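Local atomic coordinates of tannase (Fusobacterium nucleatum subsp. nucleatum ATCC 25586, PDB entry 6YQ4), a protein that probably hydrolyses galloyl esters in gallotannins, detoxifying these plant polyphenols for the bacterium, and binds a magnesium ion. Residues K300-I305 / I451-A456; E213-A218 / K445-A450; S217-M222 / P353-S358; A469-Q474 / G478-E483. All blocks are in the same frame, centred on the assembly; numbering follows the deposited sequence.

Contact 1 (K300-I305 / I451-A456); sequences KTYLSI and IPAILA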
loop_
_atom_site.group_PDB
_atom_site.type_symbol
_atom_site.label_atom_id
_atom_site.label_comp_id
_atom_site.label_asym_id
_atom_site.label_seq_id
_atom_site.Cartn_x
_atom_site.Cartn_y
_atom_site.Cartn_z
ATOM N N LYS A 300 -19.968 8.356 -7.978
ATOM C CA LYS A 300 -19.259 8.831 -9.166
ATOM C C LYS A 300 -19.065 10.346 -9.138
ATOM O O LYS A 300 -18.018 10.851 -9.569
ATOM C CB LYS A 300 -20.032 8.417 -10.422
ATOM C CG LYS A 300 -19.571 9.109 -11.715
ATOM C CD LYS A 300 -20.206 8.502 -12.965
ATOM C CE LYS A 300 -19.888 7.013 -13.079
ATOM N NZ LYS A 300 -20.527 6.377 -14.283
ATOM N N THR A 301 -20.068 11.091 -8.636
ATOM C CA THR A 301 -19.936 12.542 -8.483
ATOM C C THR A 301 -18.885 12.886 -7.431
ATOM O O THR A 301 -18.147 13.868 -7.572
ATOM C CB THR A 301 -21.301 13.155 -8.123
ATOM O OG1 THR A 301 -22.193 13.022 -9.234
ATOM C CG2 THR A 301 -21.191 14.643 -7.757
ATOM N N TYR A 302 -18.798 12.079 -6.375
ATOM C CA TYR A 302 -17.727 12.241 -5.399
ATOM C C TYR A 302 -16.353 12.061 -6.046
ATOM O O TYR A 302 -15.440 12.868 -5.826
ATOM C CB TYR A 302 -17.915 11.247 -4.252
ATOM C CG TYR A 302 -16.785 11.244 -3.259
ATOM C CD1 TYR A 302 -16.726 12.191 -2.248
ATOM C CD2 TYR A 302 -15.772 10.313 -3.338
ATOM C CE1 TYR A 302 -15.691 12.203 -1.356
ATOM C CE2 TYR A 302 -14.726 10.323 -2.444
ATOM C CZ TYR A 302 -14.700 11.266 -1.457
ATOM O OH TYR A 302 -13.666 11.262 -0.556
ATOM N N LEU A 303 -16.178 10.995 -6.840
ATOM C CA LEU A 303 -14.883 10.774 -7.470
ATOM C C LEU A 303 -14.510 11.922 -8.389
ATOM O O LEU A 303 -13.351 12.362 -8.414
ATOM C CB LEU A 303 -14.881 9.474 -8.258
ATOM C CG LEU A 303 -14.845 8.162 -7.520
ATOM C CD1 LEU A 303 -14.108 7.188 -8.412
ATOM C CD2 LEU A 303 -14.124 8.344 -6.211
ATOM N N SER A 304 -15.474 12.402 -9.173
ATOM C CA SER A 304 -15.167 13.462 -10.112
ATOM C C SER A 304 -14.687 14.708 -9.382
ATOM O O SER A 304 -13.885 15.470 -9.922
ATOM C CB SER A 304 -16.395 13.756 -10.974
ATOM O OG SER A 304 -17.277 14.658 -10.317
ATOM N N ILE A 305 -15.133 14.911 -8.141
ATOM C CA ILE A 305 -14.703 16.089 -7.393
ATOM C C ILE A 305 -13.250 15.951 -6.960
ATOM O O ILE A 305 -12.493 16.928 -6.967
ATOM C CB ILE A 305 -15.647 16.335 -6.202
ATOM C CG1 ILE A 305 -17.049 16.646 -6.719
ATOM C CG2 ILE A 305 -15.171 17.503 -5.394
ATOM C CD1 ILE A 305 -18.111 16.725 -5.633
ATOM N N ILE A 451 -10.780 2.644 -5.268
ATOM C CA ILE A 451 -10.371 1.741 -4.191
ATOM C C ILE A 451 -9.712 2.536 -3.066
ATOM O O ILE A 451 -10.132 2.395 -1.906
ATOM C CB ILE A 451 -9.438 0.620 -4.701
ATOM C CG1 ILE A 451 -10.204 -0.407 -5.533
ATOM C CG2 ILE A 451 -8.773 -0.096 -3.506
ATOM C CD1 ILE A 451 -10.990 -1.412 -4.659
ATOM N N PRO A 452 -8.673 3.344 -3.320
ATOM C CA PRO A 452 -8.168 4.195 -2.234
ATOM C C PRO A 452 -9.199 5.205 -1.743
ATOM O O PRO A 452 -9.239 5.483 -0.534
ATOM C CB PRO A 452 -6.931 4.892 -2.845
ATOM C CG PRO A 452 -7.104 4.795 -4.353
ATOM C CD PRO A 452 -7.856 3.482 -4.551
ATOM N N ALA A 453 -10.042 5.747 -2.635
ATOM C CA ALA A 453 -11.142 6.620 -2.191
ATOM C C ALA A 453 -12.051 5.915 -1.191
ATOM O O ALA A 453 -12.428 6.502 -0.160
ATOM C CB ALA A 453 -11.988 7.098 -3.378
ATOM N N ILE A 454 -12.436 4.661 -1.488
ATOM C CA ILE A 454 -13.278 3.896 -0.562
ATOM C C ILE A 454 -12.568 3.677 0.772
ATOM O O ILE A 454 -13.188 3.750 1.836
ATOM C CB ILE A 454 -13.698 2.564 -1.198
ATOM C CG1 ILE A 454 -14.837 2.772 -2.196
ATOM C CG2 ILE A 454 -14.043 1.523 -0.127
ATOM C CD1 ILE A 454 -15.012 1.543 -3.084
ATOM N N LEU A 455 -11.259 3.408 0.750
ATOM C CA LEU A 455 -10.530 3.308 2.015
ATOM C C LEU A 455 -10.604 4.625 2.784
ATOM O O LEU A 455 -10.920 4.650 3.981
ATOM C CB LEU A 455 -9.080 2.935 1.754
ATOM C CG LEU A 455 -8.114 2.846 2.927
ATOM C CD1 LEU A 455 -8.399 1.608 3.730
ATOM C CD2 LEU A 455 -6.696 2.801 2.385
ATOM N N ALA A 456 -10.319 5.731 2.091
ATOM C CA ALA A 456 -10.374 7.048 2.701
ATOM C C ALA A 456 -11.767 7.350 3.260
ATOM O O ALA A 456 -11.894 7.910 4.351
ATOM C CB ALA A 456 -9.927 8.094 1.671
#
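Ala453 turns its methyl group toward helix 298-316, and two neighbouring side chains of that helix, Leu303 and Tyr302, meet it from different directions. The Leu303 branch comes closest: its CD2 lies 3.8 Å from Ala453 CB, a methyl-to-methyl contact. With CG of Leu303 anti to the carbonyl carbon (chi1 -73°), the end of the side chain comes nearer to helix 450-461 than its start. Tyr302 presents an edge instead of a face. Its CE2 is 4.3 Å from Ala453 CB, and the methyl sits near the plane of the ring, so the aromatic surface is not used here. The nearest CA pair, Leu303 and Ala453, is 7.7 Å apart, close enough that alanine, with one small methyl, suits the place where a leucine and a tyrosine edge converge. Around this point Leu303 also packs on Trp221 and Met222 of helix 212-223 and on Leu340, while Ile454 leaves on another side of its helix to meet Phe272. No hydrogen bond or charge pair joins 300-305 to 451-456; the chemistry is dispersion and exclusion of water, contacts that place no strict demand on angle.

Contact 2 (E213-A218 / K445-A450); sequences ENADSA and KDTSLA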
loop_
_atom_site.group_PDB
_atom_site.type_symbol
_atom_site.label_atom_id
_atom_site.label_comp_id
_atom_site.label_asym_id
_atom_site.label_seq_id
_atom_site.Cartn_x
_atom_site.Cartn_y
_atom_site.Cartn_z
ATOM N N GLU A 213 -10.223 -8.511 -3.400
ATOM C CA GLU A 213 -11.405 -9.199 -3.903
ATOM C C GLU A 213 -12.469 -8.246 -4.462
ATOM O O GLU A 213 -13.343 -8.707 -5.207
ATOM C CB GLU A 213 -12.007 -10.082 -2.792
ATOM C CG GLU A 213 -12.592 -9.339 -1.590
ATOM C CD GLU A 213 -11.551 -9.057 -0.528
ATOM O OE1 GLU A 213 -10.363 -8.971 -0.916
ATOM O OE2 GLU A 213 -11.909 -8.896 0.677
ATOM N N ASN A 214 -12.431 -6.938 -4.147
ATOM C CA ASN A 214 -13.358 -5.999 -4.791
ATOM C C ASN A 214 -12.699 -5.115 -5.842
ATOM O O ASN A 214 -13.392 -4.298 -6.465
ATOM C CB ASN A 214 -14.068 -5.109 -3.762
ATOM C CG ASN A 214 -14.930 -5.906 -2.800
ATOM O OD1 ASN A 214 -15.925 -6.507 -3.204
ATOM N ND2 ASN A 214 -14.544 -5.930 -1.521
ATOM N N ALA A 215 -11.397 -5.246 -6.073
ATOM C CA ALA A 215 -10.746 -4.344 -7.019
ATOM C C ALA A 215 -11.027 -4.670 -8.492
ATOM O O ALA A 215 -10.786 -3.806 -9.348
ATOM C CB ALA A 215 -9.249 -4.325 -6.755
ATOM N N ASP A 216 -11.547 -5.865 -8.813
ATOM C CA ASP A 216 -11.906 -6.185 -10.200
ATOM C C ASP A 216 -13.161 -5.448 -10.669
ATOM O O ASP A 216 -13.191 -4.905 -11.782
ATOM C CB ASP A 216 -12.111 -7.690 -10.357
ATOM C CG ASP A 216 -10.805 -8.448 -10.418
ATOM O OD1 ASP A 216 -9.853 -7.950 -11.075
ATOM O OD2 ASP A 216 -10.735 -9.536 -9.802
ATOM N N SER A 217 -14.241 -5.495 -9.879
ATOM C CA SER A 217 -15.455 -4.771 -10.248
ATOM C C SER A 217 -15.212 -3.271 -10.281
ATOM O O SER A 217 -15.732 -2.567 -11.156
ATOM C CB SER A 217 -16.592 -5.099 -9.277
ATOM O OG SER A 217 -16.222 -4.767 -7.946
ATOM N N ALA A 218 -14.436 -2.757 -9.330
ATOM C CA ALA A 218 -14.176 -1.327 -9.314
ATOM C C ALA A 218 -13.387 -0.911 -10.544
ATOM O O ALA A 218 -13.634 0.160 -11.119
ATOM C CB ALA A 218 -13.446 -0.937 -8.028
ATOM N N LYS A 445 -3.172 3.941 -13.109
ATOM C CA LYS A 445 -4.156 2.953 -13.517
ATOM C C LYS A 445 -3.759 1.550 -13.087
ATOM O O LYS A 445 -4.297 0.577 -13.613
ATOM C CB LYS A 445 -4.381 3.017 -15.020
ATOM C CG LYS A 445 -4.882 4.382 -15.475
ATOM C CD LYS A 445 -5.108 4.393 -16.993
ATOM C CE LYS A 445 -5.620 5.739 -17.460
ATOM N NZ LYS A 445 -5.321 5.924 -18.907
ATOM N N ASP A 446 -2.863 1.429 -12.099
ATOM C CA ASP A 446 -2.562 0.108 -11.560
ATOM C C ASP A 446 -3.717 -0.421 -10.743
ATOM O O ASP A 446 -3.888 -1.640 -10.630
ATOM C CB ASP A 446 -1.288 0.142 -10.725
ATOM C CG ASP A 446 -0.019 0.081 -11.597
ATOM O OD1 ASP A 446 0.212 1.001 -12.424
ATOM O OD2 ASP A 446 0.741 -0.892 -11.453
ATOM N N THR A 447 -4.506 0.480 -10.164
ATOM C CA THR A 447 -5.769 0.131 -9.539
ATOM C C THR A 447 -6.730 1.289 -9.750
ATOM O O THR A 447 -6.331 2.395 -10.115
ATOM C CB THR A 447 -5.624 -0.187 -8.044
ATOM O OG1 THR A 447 -6.859 -0.714 -7.560
ATOM C CG2 THR A 447 -5.261 1.051 -7.238
ATOM N N SER A 448 -8.005 1.002 -9.564
ATOM C CA SER A 448 -9.034 2.021 -9.665
ATOM C C SER A 448 -8.870 3.076 -8.572
ATOM O O SER A 448 -8.634 2.746 -7.412
ATOM C CB SER A 448 -10.397 1.353 -9.547
ATOM O OG SER A 448 -11.418 2.247 -9.900
ATOM N N LEU A 449 -8.996 4.358 -8.940
ATOM C CA LEU A 449 -9.047 5.407 -7.917
ATOM C C LEU A 449 -10.211 5.197 -6.939
ATOM O O LEU A 449 -10.184 5.719 -5.819
ATOM C CB LEU A 449 -9.167 6.782 -8.582
ATOM C CG LEU A 449 -9.293 8.020 -7.691
ATOM C CD1 LEU A 449 -7.986 8.291 -6.959
ATOM C CD2 LEU A 449 -9.683 9.220 -8.511
ATOM N N ALA A 450 -11.215 4.420 -7.343
ATOM C CA ALA A 450 -12.335 4.104 -6.468
ATOM C C ALA A 450 -11.887 3.384 -5.205
ATOM O O ALA A 450 -12.540 3.508 -4.164
ATOM C CB ALA A 450 -13.354 3.258 -7.239
#
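Ser448 faces Ala218 with both its methylene and its hydroxyl. Ala218 CB lies 4.1 Å from Ser448 CB. Ser448 OG donates a weak hydrogen bond of 3.3 Å to Ala218 O. That carbonyl already accepts the helical bond from Met222 N, so the serine is its second donor. With OG anti to the backbone N (chi1 -168°), the hydroxyl can also accept from Ala450 N, 3.4 Å from Ser448 OG; this weak capping bond spans the turn into helix 450-461. Serine suits the site because one small group donates to one helix and accepts from the start of the other. Beside it, the methyl carbons Ala218 CB and Ala450 CB lie 4.3 Å apart. The small side chains of Ala215, Ala218, Ser448 and Ala450 let the loop lie close against helix 212-223, with Thr447 OG1 only a peripheral neighbour of Ala215 CB at 4.4 Å. Further out, Asp446 pairs with Arg246 in a salt bridge, its N binds Asp444 OD1, and its side chain touches His476. Asp444 and His476 are the acid and base of a probable Ser-His-Asp triad. A loop that leaves a parallel strand, carries the acid and enters a helix is characteristic of the alpha/beta-hydrolase fold.

Contact 3 (S217-M222 / P353-S358); sequences SAYEWM and PPAFDS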
loop_
_atom_site.group_PDB
_atom_site.type_symbol
_atom_site.label_atom_id
_atom_site.label_comp_id
_atom_site.label_asym_id
_atom_site.label_seq_id
_atom_site.Cartn_x
_atom_site.Cartn_y
_atom_site.Cartn_z
ATOM N N SER A 217 -14.241 -5.495 -9.879
ATOM C CA SER A 217 -15.455 -4.771 -10.248
ATOM C C SER A 217 -15.212 -3.271 -10.281
ATOM O O SER A 217 -15.732 -2.567 -11.156
ATOM C CB SER A 217 -16.592 -5.099 -9.277
ATOM O OG SER A 217 -16.222 -4.767 -7.946
ATOM N N ALA A 218 -14.436 -2.757 -9.330
ATOM C CA ALA A 218 -14.176 -1.327 -9.314
ATOM C C ALA A 218 -13.387 -0.911 -10.544
ATOM O O ALA A 218 -13.634 0.160 -11.119
ATOM C CB ALA A 218 -13.446 -0.937 -8.028
ATOM N N TYR A 219 -12.458 -1.759 -10.985
ATOM C CA TYR A 219 -11.618 -1.411 -12.131
ATOM C C TYR A 219 -12.422 -1.387 -13.426
ATOM O O TYR A 219 -12.169 -0.557 -14.303
ATOM C CB TYR A 219 -10.464 -2.399 -12.233
ATOM C CG TYR A 219 -9.296 -1.927 -13.082
ATOM C CD1 TYR A 219 -9.238 -2.233 -14.435
ATOM C CD2 TYR A 219 -8.281 -1.151 -12.540
ATOM C CE1 TYR A 219 -8.163 -1.809 -15.225
ATOM C CE2 TYR A 219 -7.203 -0.721 -13.314
ATOM C CZ TYR A 219 -7.152 -1.064 -14.666
ATOM O OH TYR A 219 -6.103 -0.655 -15.463
ATOM N N GLU A 220 -13.413 -2.261 -13.547
ATOM C CA GLU A 220 -14.267 -2.283 -14.720
ATOM C C GLU A 220 -15.373 -1.240 -14.652
ATOM O O GLU A 220 -15.780 -0.707 -15.684
ATOM C CB GLU A 220 -14.843 -3.691 -14.880
ATOM C CG GLU A 220 -13.750 -4.720 -15.186
ATOM C CD GLU A 220 -12.786 -4.221 -16.256
ATOM O OE1 GLU A 220 -11.567 -4.411 -16.097
ATOM O OE2 GLU A 220 -13.249 -3.634 -17.269
ATOM N N TRP A 221 -15.886 -0.947 -13.458
ATOM C CA TRP A 221 -16.743 0.218 -13.299
ATOM C C TRP A 221 -16.064 1.475 -13.845
ATOM O O TRP A 221 -16.623 2.181 -14.690
ATOM C CB TRP A 221 -17.117 0.385 -11.828
ATOM C CG TRP A 221 -17.888 1.623 -11.600
ATOM C CD1 TRP A 221 -19.178 1.861 -11.950
ATOM C CD2 TRP A 221 -17.402 2.819 -10.998
ATOM N NE1 TRP A 221 -19.538 3.142 -11.600
ATOM C CE2 TRP A 221 -18.459 3.753 -11.018
ATOM C CE3 TRP A 221 -16.167 3.204 -10.474
ATOM C CZ2 TRP A 221 -18.326 5.036 -10.503
ATOM C CZ3 TRP A 221 -16.043 4.483 -9.961
ATOM C CH2 TRP A 221 -17.115 5.381 -9.977
ATOM N N MET A 222 -14.833 1.738 -13.411
ATOM C CA MET A 222 -14.081 2.865 -13.957
ATOM C C MET A 222 -13.795 2.717 -15.460
ATOM O O MET A 222 -14.046 3.642 -16.240
ATOM C CB MET A 222 -12.784 3.032 -13.181
ATOM C CG MET A 222 -12.233 4.438 -13.257
ATOM S SD MET A 222 -11.447 4.994 -11.745
ATOM C CE MET A 222 -12.803 4.755 -10.645
ATOM N N PRO A 353 -9.173 -7.230 -17.980
ATOM C CA PRO A 353 -10.127 -7.786 -17.015
ATOM C C PRO A 353 -10.114 -9.304 -17.019
ATOM O O PRO A 353 -10.115 -9.927 -18.089
ATOM C CB PRO A 353 -11.477 -7.249 -17.520
ATOM C CG PRO A 353 -11.292 -7.171 -19.009
ATOM C CD PRO A 353 -9.817 -6.911 -19.271
ATOM N N PRO A 354 -10.186 -9.948 -15.841
ATOM C CA PRO A 354 -10.220 -9.320 -14.509
ATOM C C PRO A 354 -8.824 -8.919 -14.022
ATOM O O PRO A 354 -7.929 -9.744 -13.955
ATOM C CB PRO A 354 -10.826 -10.416 -13.603
ATOM C CG PRO A 354 -11.408 -11.437 -14.551
ATOM C CD PRO A 354 -10.569 -11.372 -15.787
ATOM N N ALA A 355 -8.675 -7.652 -13.648
ATOM C CA ALA A 355 -7.359 -7.056 -13.436
ATOM C C ALA A 355 -6.575 -7.691 -12.280
ATOM O O ALA A 355 -5.340 -7.676 -12.302
ATOM C CB ALA A 355 -7.527 -5.550 -13.196
ATOM N N PHE A 356 -7.251 -8.210 -11.253
ATOM C CA PHE A 356 -6.587 -8.775 -10.081
ATOM C C PHE A 356 -6.791 -10.280 -9.945
ATOM O O PHE A 356 -5.807 -11.018 -9.798
ATOM C CB PHE A 356 -7.050 -8.043 -8.805
ATOM C CG PHE A 356 -6.694 -6.583 -8.807
ATOM C CD1 PHE A 356 -7.521 -5.658 -9.436
ATOM C CD2 PHE A 356 -5.510 -6.145 -8.248
ATOM C CE1 PHE A 356 -7.185 -4.336 -9.499
ATOM C CE2 PHE A 356 -5.171 -4.807 -8.298
ATOM C CZ PHE A 356 -6.015 -3.897 -8.921
ATOM N N ASP A 357 -8.033 -10.782 -10.009
ATOM C CA ASP A 357 -8.262 -12.232 -9.988
ATOM C C ASP A 357 -8.436 -12.748 -11.422
ATOM O O ASP A 357 -9.565 -12.923 -11.910
ATOM C CB ASP A 357 -9.456 -12.598 -9.114
ATOM C CG ASP A 357 -9.492 -14.089 -8.800
ATOM O OD1 ASP A 357 -8.572 -14.779 -9.307
ATOM O OD2 ASP A 357 -10.397 -14.569 -8.057
ATOM N N SER A 358 -7.300 -13.022 -12.090
ATOM C CA SER A 358 -7.293 -13.523 -13.469
ATOM C C SER A 358 -7.864 -14.930 -13.575
ATOM O O SER A 358 -7.703 -15.756 -12.677
ATOM C CB SER A 358 -5.875 -13.563 -14.048
ATOM O OG SER A 358 -5.101 -12.471 -13.624
HETATM O O HOH W 1 -11.172 -5.942 -13.667
#
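Tyr219 and Ala355 have their CA atoms 7.2 Å apart and Glu220 and Pro353 theirs 7.3 Å apart, as the loop 353-358 passes helix 212-223 with a cis peptide bond before Pro354. The Tyr219 ring, carried by a CG anti to the backbone N (chi1 -162°), offers one face to Ala355. The methyl CB of Ala355 stands 4.2 Å from the centroid of the Tyr219 ring, 21° off the normal and shifted toward the rim, a CH-pi contact that a short side chain can make. At the far end of the ring, Tyr219 OH is hydrogen-bonded to Lys445 O and Lys351 N, which restrain its position. Glu220 bends at chi2 (-46°) and crosses Pro353 at about a right angle, bringing Glu220 OE1 to 3.2 Å from Pro353 CB. The same oxygen accepts a hydrogen bond from a water, which in turn accepts from Ala355 N at 3.0 Å, a polar bridge beside the CH-pi contact. Glu220 OE2 binds Ser265 OG and forms a salt bridge with Arg349, consistent with a buried ionised carboxylate. The loop, which follows helix 340-344 and precedes helix 364-368 in the chain, covers one side of helix 212-223, whose Ala218 and Trp221 meet helices 259-279 and 298-316 respectively.

Contact 4 (A469-Q474 / G478-E483); sequences AAPWGQ and GDYDLE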
loop_
_atom_site.group_PDB
_atom_site.type_symbol
_atom_site.label_atom_id
_atom_site.label_comp_id
_atom_site.label_asym_id
_atom_site.label_seq_id
_atom_site.Cartn_x
_atom_site.Cartn_y
_atom_site.Cartn_z
ATOM N N ALA A 469 -5.556 12.662 -1.383
ATOM C CA ALA A 469 -5.239 13.518 -2.514
ATOM C C ALA A 469 -4.861 12.632 -3.696
ATOM O O ALA A 469 -4.223 11.586 -3.529
ATOM C CB ALA A 469 -4.082 14.471 -2.185
ATOM N N ALA A 470 -5.249 13.067 -4.892
ATOM C CA ALA A 470 -4.845 12.435 -6.150
ATOM C C ALA A 470 -3.972 13.432 -6.893
ATOM O O ALA A 470 -4.476 14.267 -7.654
ATOM C CB ALA A 470 -6.052 12.024 -6.984
ATOM N N PRO A 471 -2.660 13.400 -6.681
ATOM C CA PRO A 471 -1.778 14.397 -7.305
ATOM C C PRO A 471 -1.812 14.311 -8.828
ATOM O O PRO A 471 -1.684 13.234 -9.411
ATOM C CB PRO A 471 -0.395 14.036 -6.751
ATOM C CG PRO A 471 -0.667 13.184 -5.544
ATOM C CD PRO A 471 -1.923 12.449 -5.833
ATOM N N TRP A 472 -1.947 15.469 -9.461
ATOM C CA TRP A 472 -2.090 15.570 -10.908
ATOM C C TRP A 472 -0.849 15.081 -11.650
ATOM O O TRP A 472 0.293 15.297 -11.224
ATOM C CB TRP A 472 -2.376 17.029 -11.292
ATOM C CG TRP A 472 -2.657 17.179 -12.744
ATOM C CD1 TRP A 472 -1.779 17.577 -13.724
ATOM C CD2 TRP A 472 -3.904 16.918 -13.401
ATOM N NE1 TRP A 472 -2.412 17.583 -14.952
ATOM C CE2 TRP A 472 -3.714 17.183 -14.780
ATOM C CE3 TRP A 472 -5.167 16.499 -12.959
ATOM C CZ2 TRP A 472 -4.738 17.027 -15.713
ATOM C CZ3 TRP A 472 -6.173 16.347 -13.879
ATOM C CH2 TRP A 472 -5.952 16.601 -15.251
ATOM N N GLY A 473 -1.085 14.443 -12.793
ATOM C CA GLY A 473 -0.009 13.975 -13.641
ATOM C C GLY A 473 0.870 12.914 -13.026
ATOM O O GLY A 473 1.998 12.711 -13.490
ATOM N N GLN A 474 0.395 12.226 -11.999
ATOM C CA GLN A 474 1.213 11.301 -11.225
ATOM C C GLN A 474 0.724 9.878 -11.465
ATOM O O GLN A 474 -0.462 9.584 -11.287
ATOM C CB GLN A 474 1.155 11.653 -9.731
ATOM C CG GLN A 474 1.739 10.597 -8.796
ATOM C CD GLN A 474 3.245 10.467 -8.970
ATOM O OE1 GLN A 474 3.984 11.442 -8.791
ATOM N NE2 GLN A 474 3.708 9.259 -9.331
ATOM N N GLY A 478 5.731 6.097 -5.274
ATOM C CA GLY A 478 5.657 6.612 -3.924
ATOM C C GLY A 478 6.858 7.487 -3.643
ATOM O O GLY A 478 7.810 7.538 -4.424
ATOM N N ASP A 479 6.783 8.200 -2.519
ATOM C CA ASP A 479 7.899 8.988 -1.984
ATOM C C ASP A 479 8.330 10.095 -2.935
ATOM O O ASP A 479 9.497 10.490 -2.938
ATOM C CB ASP A 479 9.109 8.104 -1.639
ATOM C CG ASP A 479 8.823 7.125 -0.517
ATOM O OD1 ASP A 479 9.697 6.277 -0.253
ATOM O OD2 ASP A 479 7.738 7.203 0.115
ATOM N N TYR A 480 7.422 10.585 -3.780
ATOM C CA TYR A 480 7.790 11.643 -4.712
ATOM C C TYR A 480 7.594 13.030 -4.115
ATOM O O TYR A 480 7.844 14.027 -4.798
ATOM C CB TYR A 480 6.983 11.513 -6.001
ATOM C CG TYR A 480 5.541 11.180 -5.732
ATOM C CD1 TYR A 480 5.106 9.868 -5.753
ATOM C CD2 TYR A 480 4.616 12.176 -5.444
ATOM C CE1 TYR A 480 3.808 9.550 -5.504
ATOM C CE2 TYR A 480 3.309 11.860 -5.169
ATOM C CZ TYR A 480 2.910 10.546 -5.203
ATOM O OH TYR A 480 1.605 10.204 -4.955
ATOM N N ASP A 481 7.194 13.104 -2.851
ATOM C CA ASP A 481 6.794 14.338 -2.179
ATOM C C ASP A 481 7.305 14.343 -0.741
ATOM O O ASP A 481 6.575 14.666 0.199
ATOM C CB ASP A 481 5.271 14.467 -2.196
ATOM C CG ASP A 481 4.579 13.254 -1.563
ATOM O OD1 ASP A 481 3.380 13.351 -1.225
ATOM O OD2 ASP A 481 5.240 12.198 -1.394
ATOM N N LEU A 482 8.576 13.971 -0.544
ATOM C CA LEU A 482 9.058 13.751 0.822
ATOM C C LEU A 482 8.960 15.006 1.681
ATOM O O LEU A 482 8.799 14.905 2.905
ATOM C CB LEU A 482 10.501 13.242 0.817
ATOM C CG LEU A 482 10.640 11.829 0.244
ATOM C CD1 LEU A 482 12.041 11.279 0.447
ATOM C CD2 LEU A 482 9.606 10.898 0.853
ATOM N N GLU A 483 9.091 16.195 1.084
ATOM C CA GLU A 483 9.002 17.414 1.887
ATOM C C GLU A 483 7.597 17.569 2.467
ATOM O O GLU A 483 7.432 17.751 3.672
ATOM C CB GLU A 483 9.390 18.644 1.068
ATOM C CG GLU A 483 8.968 19.952 1.729
ATOM C CD GLU A 483 9.614 21.186 1.101
ATOM O OE1 GLU A 483 9.538 22.280 1.705
ATOM O OE2 GLU A 483 10.195 21.067 0.004
#
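Pro471 and Gln474 both reach Tyr480, and the chain arrives at them from the end of strand 465-469. Ala469 is still paired through its backbone with His440, and the carbonyl of Ala470 is hydrogen-bonded to Ser310 OG. Pro471 then turns its ring to the edge of Tyr480: Pro471 CG lies 3.8 Å from Tyr480 OH and 4.2 Å from Tyr480 CE2, the two side chains crossing at about a right angle. Trp472 goes the other way, packing on helix 298-316 and hydrogen-bonded through NE1 to Asp320 O. Pro471 to Gln474 form a type II beta turn, closed by a weak 3.5 Å bond from Gln474 N to Pro471 O. Gly473 takes its third position with positive phi (64°), which glycine adopts easily. In the alpha/beta-hydrolase fold the segment after this last strand carries the catalytic histidine, and Gln474 lies near the probable triad here. Gln474 has CG anti to its backbone N and bends at chi2 (67°), laying its amide almost flat over Tyr480, the planes 12° apart. Gln474 OE1 rides 3.3 Å above the centre of the Tyr480 ring, and Gln474 CG, 4.2 Å from the same centroid, adds a CH-pi contact. The opposite face has Asp481 OD2 near its rim, an oxygen hydrogen-bonded to Tyr206 OH, and the Tyr206 ring meets Tyr480 edge-to-face.

Following the chain from the N terminus, contacts 2 and 3 both start from helix 212-223, sharing Ser217 and Ala218, and helix 298-316 then opens contact 1. Contact 3 closes first, at the loop 353-358, before contact 2 does at 445-450; contact 1 closes immediately afterwards on helix 450-461. Contact 1 therefore crosses both of the others, and the three touch: Ile451 CD1 packs 3.8 Å from Ala215 CA, and Asp216 OD1 probably accepts a hydrogen bond from Phe356 N. Together they tie helices 212-223, 298-316 and 450-461 to the segment following helix 340-344. Contact 4 comes later, in series, a short closure in the loop between edge strand 465-469 and helix 482-493, touched by contact 2 where Leu449 CD1 packs on Ala470 CB.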